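Local coordinates for protein ACP (Streptomyces sp. MSC090213JE08, PDB 6KXF) that probably carries the growing acyl chain on a phosphopantetheine arm and presents it to the ketosynthase/chain length factor of a highly reducing type II polyketide synthase, at residues L9-E14 against M53-V58; D46-L51 against I59-L64. All coordinates share one frame; numbering follows the deposited sequence.

Both contacts use helix 41-55 of the small helical carrier-protein fold, and they lie about 11 Å apart, centre to centre. Contact 1 joins the C-terminal end of that helix to helix 8-20. It is mixed: a salt bridge lies on the outer side and a tyrosine meets aliphatic carbons beneath it. Contact 2 packs the middle of the helix against the loop that follows it. It is apolar in its side-chain contacts and buries more surface, 262 against 182 Å². The two meet where I12 CG1 comes within 4.2 Å of L51 CD2. The charges thus sit towards the surface, while contact 2 is centred on the buried side chains of L48, L51 and I59, with its outer part facing a neighbouring protein chain.

Contact 1: residues L9-E14 against M53-V58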
ATOM      1  N   LEU C   9      39.544 -11.845 -10.897  1.00 93.38           N
ATOM      2  CA  LEU C   9      39.675 -10.804  -9.833  1.00 92.77           C
ATOM      3  C   LEU C   9      39.212  -9.420 -10.335  1.00 94.95           C
ATOM      4  O   LEU C   9      38.473  -8.727  -9.648  1.00 95.48           O
ATOM      5  CB  LEU C   9      41.128 -10.752  -9.344  1.00 90.06           C
ATOM      6  CG  LEU C   9      41.351 -10.488  -7.850  1.00 95.43           C
ATOM      7  CD1 LEU C   9      40.312  -9.530  -7.273  1.00 96.73           C
ATOM      8  CD2 LEU C   9      41.376 -11.787  -7.052  1.00 90.82           C
ATOM      9  N   SER C  10      39.652  -9.018 -11.535  1.00104.24           N
ATOM     10  CA  SER C  10      39.357  -7.681 -12.134  1.00106.92           C
ATOM     11  C   SER C  10      37.844  -7.502 -12.384  1.00102.71           C
ATOM     12  O   SER C  10      37.281  -6.401 -12.206  1.00 76.61           O
ATOM     13  CB  SER C  10      40.170  -7.497 -13.410  1.00110.21           C
ATOM     14  OG  SER C  10      40.230  -6.135 -13.818  1.00103.21           O
ATOM     15  N   ARG C  11      37.192  -8.590 -12.823  1.00111.61           N
ATOM     16  CA  ARG C  11      35.740  -8.646 -13.031  1.00105.20           C
ATOM     17  C   ARG C  11      35.015  -8.659 -11.678  1.00103.54           C
ATOM     18  O   ARG C  11      33.908  -8.133 -11.581  1.00102.97           O
ATOM     19  CB  ARG C  11      35.327  -9.886 -13.832  1.00 98.90           C
ATOM     20  CG  ARG C  11      33.845  -9.927 -14.186  1.00 98.18           C
ATOM     21  CD  ARG C  11      33.418  -8.796 -15.108  1.00 94.62           C
ATOM     22  NE  ARG C  11      32.677  -7.703 -14.474  1.00 97.85           N
ATOM     23  CZ  ARG C  11      31.398  -7.397 -14.716  1.00 98.85           C
ATOM     24  NH1 ARG C  11      30.585  -8.297 -15.245  1.00100.08           N
ATOM     25  NH2 ARG C  11      30.931  -6.191 -14.436  1.00 88.01           N
ATOM     26  N   ILE C  12      35.638  -9.278 -10.661  1.00 91.46           N
ATOM     27  CA  ILE C  12      35.068  -9.377  -9.310  1.00 84.52           C
ATOM     28  C   ILE C  12      35.109  -8.003  -8.629  1.00 90.59           C
ATOM     29  O   ILE C  12      34.077  -7.547  -8.102  1.00 90.76           O
ATOM     30  CB  ILE C  12      35.775 -10.486  -8.504  1.00 78.68           C
ATOM     31  CG1 ILE C  12      35.141 -11.846  -8.831  1.00 77.03           C
ATOM     32  CG2 ILE C  12      35.772 -10.176  -7.010  1.00 80.46           C
ATOM     33  CD1 ILE C  12      35.899 -13.051  -8.332  1.00 73.89           C
ATOM     34  N   ARG C  13      36.293  -7.369  -8.644  1.00 96.30           N
ATOM     35  CA  ARG C  13      36.508  -5.965  -8.219  1.00 86.74           C
ATOM     36  C   ARG C  13      35.408  -5.067  -8.805  1.00 81.71           C
ATOM     37  O   ARG C  13      34.778  -4.276  -8.097  1.00 79.18           O
ATOM     38  CB  ARG C  13      37.874  -5.457  -8.695  1.00 95.02           C
ATOM     39  CG  ARG C  13      38.988  -5.471  -7.652  1.00 99.65           C
ATOM     40  CD  ARG C  13      40.184  -4.572  -7.998  1.00 96.94           C
ATOM     41  NE  ARG C  13      39.802  -3.262  -8.546  1.00 97.10           N
ATOM     42  CZ  ARG C  13      39.834  -2.092  -7.889  1.00100.60           C
ATOM     43  NH1 ARG C  13      40.537  -1.969  -6.773  1.00104.79           N
ATOM     44  NH2 ARG C  13      39.158  -1.047  -8.352  1.00 76.07           N
ATOM     45  N   GLU C  14      35.185  -5.204 -10.116  1.00 81.94           N
ATOM     46  CA  GLU C  14      34.283  -4.324 -10.890  1.00 95.46           C
ATOM     47  C   GLU C  14      32.819  -4.539 -10.457  1.00101.55           C
ATOM     48  O   GLU C  14      32.017  -3.580 -10.382  1.00 79.30           O
ATOM     49  CB  GLU C  14      34.490  -4.589 -12.384  1.00 98.94           C
ATOM     50  CG  GLU C  14      33.835  -3.574 -13.305  1.00 96.24           C
ATOM     51  CD  GLU C  14      33.899  -3.959 -14.774  1.00103.32           C
ATOM     52  OE1 GLU C  14      33.968  -5.175 -15.076  1.00100.80           O
ATOM     53  OE2 GLU C  14      33.889  -3.045 -15.619  1.00107.23           O
ATOM     54  N   MET C  53      25.035 -14.290 -10.660  1.00 60.74           N
ATOM     55  CA  MET C  53      24.572 -14.090 -12.021  1.00 67.92           C
ATOM     56  C   MET C  53      25.748 -14.146 -13.006  1.00 75.84           C
ATOM     57  O   MET C  53      25.617 -14.760 -14.068  1.00 75.68           O
ATOM     58  CB  MET C  53      23.864 -12.745 -12.167  1.00 68.64           C
ATOM     59  CG  MET C  53      22.813 -12.757 -13.250  1.00 75.74           C
ATOM     60  SD  MET C  53      21.849 -11.238 -13.250  1.00 92.43           S
ATOM     61  CE  MET C  53      21.563 -10.973 -11.493  1.00 85.61           C
ATOM     62  N   GLU C  54      26.870 -13.505 -12.643  1.00 68.94           N
ATOM     63  CA  GLU C  54      28.065 -13.430 -13.484  1.00 76.98           C
ATOM     64  C   GLU C  54      28.480 -14.837 -13.924  1.00 73.69           C
ATOM     65  O   GLU C  54      28.727 -15.075 -15.102  1.00 79.63           O
ATOM     66  CB  GLU C  54      29.224 -12.767 -12.735  1.00 86.54           C
ATOM     67  CG  GLU C  54      30.443 -12.457 -13.602  1.00 86.04           C
ATOM     68  CD  GLU C  54      30.258 -11.380 -14.661  1.00 88.90           C
ATOM     69  OE1 GLU C  54      31.159 -11.225 -15.500  1.00 97.09           O
ATOM     70  OE2 GLU C  54      29.216 -10.699 -14.651  1.00 85.60           O
ATOM     71  N   TYR C  55      28.509 -15.768 -12.969  1.00 71.94           N
ATOM     72  CA  TYR C  55      29.160 -17.050 -13.141  1.00 70.51           C
ATOM     73  C   TYR C  55      28.153 -18.214 -13.176  1.00 66.42           C
ATOM     74  O   TYR C  55      28.565 -19.370 -13.164  1.00 66.10           O
ATOM     75  CB  TYR C  55      30.206 -17.192 -12.030  1.00 69.64           C
ATOM     76  CG  TYR C  55      31.288 -16.142 -12.099  1.00 75.22           C
ATOM     77  CD1 TYR C  55      32.047 -15.977 -13.251  1.00 78.64           C
ATOM     78  CD2 TYR C  55      31.559 -15.310 -11.025  1.00 79.26           C
ATOM     79  CE1 TYR C  55      33.053 -15.024 -13.331  1.00 83.47           C
ATOM     80  CE2 TYR C  55      32.555 -14.345 -11.089  1.00 83.60           C
ATOM     81  CZ  TYR C  55      33.305 -14.198 -12.247  1.00 87.87           C
ATOM     82  OH  TYR C  55      34.287 -13.247 -12.328  1.00 78.93           O
ATOM     83  N   SER C  56      26.849 -17.924 -13.244  1.00 59.70           N
ATOM     84  CA  SER C  56      25.794 -18.950 -13.097  1.00 58.21           C
ATOM     85  C   SER C  56      26.099 -19.891 -11.925  1.00 51.86           C
ATOM     86  O   SER C  56      25.972 -21.087 -12.059  1.00 60.36           O
ATOM     87  CB  SER C  56      25.612 -19.773 -14.354  1.00 63.41           C
ATOM     88  OG  SER C  56      25.220 -18.979 -15.462  1.00 67.53           O
ATOM     89  N   ILE C  57      26.528 -19.361 -10.783  1.00 55.94           N
ATOM     90  CA  ILE C  57      26.773 -20.206  -9.605  1.00 61.92           C
ATOM     91  C   ILE C  57      25.708 -19.918  -8.543  1.00 64.38           C
ATOM     92  O   ILE C  57      24.914 -18.959  -8.651  1.00 58.60           O
ATOM     93  CB  ILE C  57      28.189 -20.004  -9.022  1.00 65.38           C
ATOM     94  CG1 ILE C  57      28.453 -18.544  -8.652  1.00 62.80           C
ATOM     95  CG2 ILE C  57      29.251 -20.556  -9.963  1.00 67.91           C
ATOM     96  CD1 ILE C  57      29.574 -18.372  -7.654  1.00 65.62           C
ATOM     97  N   VAL C  58      25.715 -20.762  -7.507  1.00 64.25           N
ATOM     98  CA  VAL C  58      24.919 -20.551  -6.319  1.00 61.30           C
ATOM     99  C   VAL C  58      25.880 -20.367  -5.154  1.00 65.28           C
ATOM    100  O   VAL C  58      26.687 -21.257  -4.889  1.00 68.79           O
ATOM    101  CB  VAL C  58      23.957 -21.725  -6.056  1.00 63.62           C
ATOM    102  CG1 VAL C  58      23.165 -21.515  -4.771  1.00 54.85           C
ATOM    103  CG2 VAL C  58      23.032 -21.962  -7.239  1.00 58.42           C
TER
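R11 on helix 8-20 reaches E54 and Y55 at the end of helix 41-55. The compact part is mostly aliphatic carbon round the hydroxyl end of Y55. This end lies against the root of the R11 side chain, with Y55 OH 3.8 Å from R11 CB. I12 adds CG1 at the edge of the tyrosine ring, 4.2 Å from Y55 CE2. E54 CG lies over the centre of one face of the Y55 ring, 3.5 Å above its plane. W83 packs edge-to-face with Y55, and T77 of helix 72-81 also touches it.

The outer side is polar and more open. R11 NH1 is near both carboxylate oxygens: it forms a hydrogen bond with E54 OE1 (3.0 Å) and a salt-bridge contact with E54 OE2 (2.8 Å). The bond to OE1 is fairly straight (162°) and close to the guanidinium plane, but it meets OE1 from above the carboxylate plane. The two planes are 77° apart, so this is not a flat paired bridge. The R11 chain folds at chi2 (64°) and chi3, which brings R11 NE back to its own helix, 2.9 Å from E14 OE1.

One arginine therefore links two glutamates and probably eases the repulsion between them. Y55 OH is buried here with no polar partner in the model, so its hold on helix 8-20 is by packing.

Contact 2: residues D46-L51 against I59-L64; sequences DVLSAL and IDMNEL
L48 points from helix 41-55 into the loop 59-64 and meets three of its side chains. Its CG is anti to the backbone N (chi1 177°), which carries the branched end out to the loop. CD1 does most of the touching. L48 CD1 lies 3.8 Å from I59 CG2. M61 CG and L64 CD2 are each 3.9 Å from L48 CD1.

I59 is the main partner. It runs alongside L48 in the opposite direction. I59 CG2 and CB meet L48, while I59 CD1 lies 3.9 Å from L51 CB. V76 of helix 72-81 also touches I59, and the backbone N of I59 is hydrogen-bonded to E52.

L64 crosses L48 at about a right angle and also packs on L44 and I45. Its side chain is about 7 Å from the bound oct-2-enoyl amide analogue of acyl-phosphopantetheine, whose pocket includes I45. M61 crosses L48 obliquely, and M61 CG is also 4.1 Å from L48 CD2.

The side-chain contacts across the interface are all aliphatic. The contact therefore depends on shape and burial, and it ties the loop to the helix close to the bound acyl analogue.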
ATOM      1  N   ASP C  46      23.591  -7.365  -2.680  1.00 53.65           N
ATOM      2  CA  ASP C  46      23.700  -6.959  -4.098  1.00 62.59           C
ATOM      3  C   ASP C  46      24.967  -7.595  -4.716  1.00 61.23           C
ATOM      4  O   ASP C  46      24.931  -8.037  -5.879  1.00 57.01           O
ATOM      5  CB  ASP C  46      23.657  -5.428  -4.245  1.00 68.99           C
ATOM      6  CG  ASP C  46      22.549  -4.851  -5.129  1.00 76.53           C
ATOM      7  OD1 ASP C  46      22.001  -5.575  -6.015  1.00 69.16           O
ATOM      8  OD2 ASP C  46      22.253  -3.652  -4.945  1.00 90.04           O
ATOM      9  N   VAL C  47      26.063  -7.694  -3.937  1.00 58.31           N
ATOM     10  CA  VAL C  47      27.343  -8.251  -4.457  1.00 66.07           C
ATOM     11  C   VAL C  47      27.234  -9.772  -4.594  1.00 61.80           C
ATOM     12  O   VAL C  47      27.610 -10.299  -5.635  1.00 64.49           O
ATOM     13  CB  VAL C  47      28.606  -7.855  -3.664  1.00 63.66           C
ATOM     14  CG1 VAL C  47      28.550  -6.421  -3.170  1.00 63.85           C
ATOM     15  CG2 VAL C  47      28.934  -8.798  -2.526  1.00 70.78           C
ATOM     16  N   LEU C  48      26.701 -10.465  -3.581  1.00 59.19           N
ATOM     17  CA  LEU C  48      26.520 -11.924  -3.701  1.00 58.05           C
ATOM     18  C   LEU C  48      25.614 -12.227  -4.912  1.00 60.12           C
ATOM     19  O   LEU C  48      25.922 -13.134  -5.714  1.00 57.74           O
ATOM     20  CB  LEU C  48      25.977 -12.489  -2.381  1.00 56.29           C
ATOM     21  CG  LEU C  48      25.683 -13.990  -2.393  1.00 55.36           C
ATOM     22  CD1 LEU C  48      25.662 -14.545  -0.974  1.00 54.24           C
ATOM     23  CD2 LEU C  48      24.370 -14.298  -3.121  1.00 56.17           C
ATOM     24  N   SER C  49      24.554 -11.422  -5.097  1.00 58.65           N
ATOM     25  CA  SER C  49      23.577 -11.606  -6.201  1.00 62.82           C
ATOM     26  C   SER C  49      24.248 -11.407  -7.565  1.00 60.95           C
ATOM     27  O   SER C  49      23.928 -12.136  -8.523  1.00 55.24           O
ATOM     28  CB  SER C  49      22.370 -10.697  -6.090  1.00 60.46           C
ATOM     29  OG  SER C  49      21.460 -10.938  -7.185  1.00 69.15           O
ATOM     30  N   ALA C  50      25.103 -10.380  -7.663  1.00 61.56           N
ATOM     31  CA  ALA C  50      25.850 -10.057  -8.917  1.00 64.52           C
ATOM     32  C   ALA C  50      26.843 -11.187  -9.268  1.00 57.25           C
ATOM     33  O   ALA C  50      26.856 -11.668 -10.390  1.00 63.67           O
ATOM     34  CB  ALA C  50      26.546  -8.714  -8.790  1.00 58.60           C
ATOM     35  N   LEU C  51      27.630 -11.649  -8.291  1.00 58.01           N
ATOM     36  CA  LEU C  51      28.554 -12.766  -8.524  1.00 63.12           C
ATOM     37  C   LEU C  51      27.792 -13.995  -9.051  1.00 67.53           C
ATOM     38  O   LEU C  51      28.205 -14.585 -10.049  1.00 72.35           O
ATOM     39  CB  LEU C  51      29.304 -13.095  -7.233  1.00 61.56           C
ATOM     40  CG  LEU C  51      30.103 -11.944  -6.623  1.00 71.20           C
ATOM     41  CD1 LEU C  51      30.744 -12.362  -5.309  1.00 72.20           C
ATOM     42  CD2 LEU C  51      31.155 -11.435  -7.601  1.00 77.31           C
ATOM     43  N   ILE C  59      25.765 -19.218  -4.478  1.00 57.28           N
ATOM     44  CA  ILE C  59      26.455 -18.954  -3.232  1.00 59.12           C
ATOM     45  C   ILE C  59      25.430 -19.029  -2.097  1.00 63.16           C
ATOM     46  O   ILE C  59      24.368 -18.395  -2.160  1.00 71.70           O
ATOM     47  CB  ILE C  59      27.161 -17.589  -3.262  1.00 54.72           C
ATOM     48  CG1 ILE C  59      28.063 -17.425  -4.489  1.00 61.69           C
ATOM     49  CG2 ILE C  59      27.924 -17.371  -1.966  1.00 63.64           C
ATOM     50  CD1 ILE C  59      28.532 -16.001  -4.731  1.00 64.57           C
ATOM     51  N   ASP C  60      25.761 -19.813  -1.070  1.00 66.76           N
ATOM     52  CA  ASP C  60      24.918 -19.999   0.090  1.00 68.78           C
ATOM     53  C   ASP C  60      24.905 -18.682   0.867  1.00 65.98           C
ATOM     54  O   ASP C  60      25.974 -18.163   1.226  1.00 65.58           O
ATOM     55  CB  ASP C  60      25.398 -21.203   0.906  1.00 75.66           C
ATOM     56  CG  ASP C  60      24.732 -21.352   2.259  1.00 77.95           C
ATOM     57  OD1 ASP C  60      23.565 -20.943   2.383  1.00 80.13           O
ATOM     58  OD2 ASP C  60      25.400 -21.856   3.180  1.00 87.19           O
ATOM     59  N   MET C  61      23.702 -18.148   1.125  1.00 62.88           N
ATOM     60  CA  MET C  61      23.581 -16.792   1.701  1.00 68.87           C
ATOM     61  C   MET C  61      23.871 -16.789   3.211  1.00 64.30           C
ATOM     62  O   MET C  61      23.968 -15.719   3.815  1.00 67.72           O
ATOM     63  CB  MET C  61      22.224 -16.147   1.382  1.00 58.27           C
ATOM     64  CG  MET C  61      22.100 -15.862  -0.109  1.00 57.76           C
ATOM     65  SD  MET C  61      20.633 -14.933  -0.631  1.00 56.48           S
ATOM     66  CE  MET C  61      21.028 -13.333   0.058  1.00 53.20           C
ATOM     67  N   ASN C  62      24.120 -17.966   3.797  1.00 73.94           N
ATOM     68  CA  ASN C  62      24.705 -18.056   5.157  1.00 77.48           C
ATOM     69  C   ASN C  62      26.230 -17.877   5.113  1.00 68.72           C
ATOM     70  O   ASN C  62      26.873 -18.097   6.108  1.00 83.70           O
ATOM     71  CB  ASN C  62      24.388 -19.382   5.862  1.00 73.87           C
ATOM     72  CG  ASN C  62      22.906 -19.638   6.032  1.00 73.70           C
ATOM     73  OD1 ASN C  62      22.394 -20.643   5.537  1.00 71.21           O
ATOM     74  ND2 ASN C  62      22.214 -18.743   6.718  1.00 63.52           N
ATOM     75  N   GLU C  63      26.795 -17.490   3.966  1.00 73.41           N
ATOM     76  CA  GLU C  63      28.233 -17.204   3.855  1.00 73.77           C
ATOM     77  C   GLU C  63      28.460 -15.701   3.644  1.00 75.60           C
ATOM     78  O   GLU C  63      29.588 -15.280   3.297  1.00 72.05           O
ATOM     79  CB  GLU C  63      28.830 -18.047   2.727  1.00 81.41           C
ATOM     80  CG  GLU C  63      30.009 -18.899   3.171  1.00 89.83           C
ATOM     81  CD  GLU C  63      29.996 -20.321   2.645  1.00 92.08           C
ATOM     82  OE1 GLU C  63      29.681 -21.233   3.435  1.00 91.25           O
ATOM     83  OE2 GLU C  63      30.300 -20.507   1.447  1.00 99.73           O
ATOM     84  N   LEU C  64      27.397 -14.906   3.866  1.00 75.27           N
ATOM     85  CA  LEU C  64      27.441 -13.423   3.815  1.00 76.56           C
ATOM     86  C   LEU C  64      28.321 -12.872   4.938  1.00 83.21           C
ATOM     87  O   LEU C  64      29.076 -11.928   4.702  1.00 75.59           O
ATOM     88  CB  LEU C  64      26.031 -12.825   3.926  1.00 73.43           C
ATOM     89  CG  LEU C  64      25.227 -12.729   2.628  1.00 72.69           C
ATOM     90  CD1 LEU C  64      23.775 -12.390   2.933  1.00 70.51           C
ATOM     91  CD2 LEU C  64      25.827 -11.702   1.668  1.00 69.21           C
TER